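Local coordinates for protein D-alanyl-D-alanine carboxypeptidase (Vibrio cholerae, PDB 5TR7) that probably removes the C-terminal D-alanine from peptidoglycan precursor peptides, as a serine carboxypeptidase of the penicillin-binding protein 5 type, at residues V85-S88 with D89-G93. Residues are numbered along the deposited sequence; the frame is centred on the assembly and turned at random.
Sequences VKVS and DLNRG
Lys86 O accepts the bond that closes the first turn of helix 87-95, from Leu90 N at 3.0 Å (N-H...O angle 166°), and a weak one from Asp89 N, while Val87 O receives Asn91 N and Ser88 O receives Arg92 N. Lys86 occupies the N-cap position. Val85 CG1 packs against Leu90 CG at 3.8 Å and equally close to Asp89 CB; with chi1 at -179° the CG1 branch stands opposite the backbone N and is directed at the first turn. Here strand 84-86, paired antiparallel with strand 59-61, runs directly into helix 87-95 of the D-alanyl-D-alanine carboxypeptidase domain, and Leu90 and Val87 continue the apolar side onto Met106 of helix 100-111. On the polar side, Asp89 OD2 lies 3.5 Å from Lys86 CB, whereas the lysine chain kinks at chi3 and heads off from the helix, its NZ hydrogen-bonded to Asn57 OD1. The Arg92 chain runs extended from CG to NE, and the turn at chi4 (72°) brings NH1 to Ser88 O in a weak bond of 3.3 Å, the oxygen at the guanidinium edge, near its plane; that oxygen therefore has two donors from one residue, and NE is salt-bridged to Glu173. The Val87 and Asn91 side chains run alongside each other in the same direction, Val87 CG1 lying 3.7 Å from Asn91 OD1, and Asn91 ND2 makes a weak hydrogen bond to Glu167.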
# COMPACT_ATOMS: atom_id res chain seq x y z
N VAL A 85 14.32 16.64 -3.88
CA VAL A 85 14.09 15.40 -4.60
C VAL A 85 12.82 15.62 -5.44
O VAL A 85 11.90 16.29 -5.01
CB VAL A 85 13.82 14.21 -3.64
CG1 VAL A 85 13.62 12.93 -4.42
CG2 VAL A 85 14.95 14.05 -2.64
N LYS A 86 12.78 15.04 -6.63
CA LYS A 86 11.61 15.12 -7.47
C LYS A 86 10.44 14.29 -6.93
O LYS A 86 10.63 13.27 -6.28
CB LYS A 86 11.95 14.70 -8.87
CG LYS A 86 12.94 15.74 -9.41
CD LYS A 86 13.16 15.71 -10.89
CE LYS A 86 11.84 15.85 -11.67
NZ LYS A 86 11.87 16.05 -13.17
N VAL A 87 9.22 14.78 -7.18
CA VAL A 87 7.97 14.10 -6.79
C VAL A 87 7.92 12.68 -7.32
O VAL A 87 7.66 11.79 -6.57
CB VAL A 87 6.72 14.87 -7.26
CG1 VAL A 87 5.47 14.01 -7.22
CG2 VAL A 87 6.52 16.10 -6.41
N SER A 88 8.22 12.46 -8.59
CA SER A 88 8.20 11.07 -9.09
C SER A 88 9.13 10.13 -8.35
O SER A 88 8.78 9.02 -8.10
CB SER A 88 8.47 10.98 -10.59
OG SER A 88 9.74 11.42 -10.87
N ASP A 89 10.26 10.63 -7.90
CA ASP A 89 11.25 9.85 -7.22
C ASP A 89 10.78 9.56 -5.80
O ASP A 89 10.90 8.42 -5.33
CB ASP A 89 12.59 10.56 -7.26
CG ASP A 89 13.20 10.59 -8.62
OD1 ASP A 89 13.23 9.50 -9.24
OD2 ASP A 89 13.75 11.66 -9.02
N LEU A 90 10.25 10.56 -5.11
CA LEU A 90 9.73 10.30 -3.78
C LEU A 90 8.59 9.25 -3.81
O LEU A 90 8.45 8.40 -2.91
CB LEU A 90 9.22 11.60 -3.13
CG LEU A 90 10.32 12.56 -2.61
CD1 LEU A 90 9.66 13.86 -2.10
CD2 LEU A 90 11.20 11.95 -1.51
N ASN A 91 7.72 9.39 -4.82
CA ASN A 91 6.63 8.45 -5.03
C ASN A 91 7.06 7.01 -5.12
O ASN A 91 6.50 6.15 -4.50
CB ASN A 91 5.94 8.81 -6.31
CG ASN A 91 4.67 9.39 -6.07
OD1 ASN A 91 4.50 10.61 -6.04
ND2 ASN A 91 3.74 8.51 -5.79
N ARG A 92 8.05 6.78 -5.96
CA ARG A 92 8.66 5.45 -6.07
C ARG A 92 9.32 5.03 -4.79
O ARG A 92 9.28 3.88 -4.42
CB ARG A 92 9.62 5.37 -7.23
CG ARG A 92 8.88 5.49 -8.51
CD ARG A 92 9.76 5.49 -9.74
NE ARG A 92 8.88 5.23 -10.86
CZ ARG A 92 7.99 6.12 -11.34
NH1 ARG A 92 7.90 7.35 -10.85
NH2 ARG A 92 7.22 5.77 -12.35
N GLY A 93 9.91 5.96 -4.07
CA GLY A 93 10.47 5.57 -2.76
C GLY A 93 9.41 5.05 -1.81
O GLY A 93 9.59 4.09 -1.03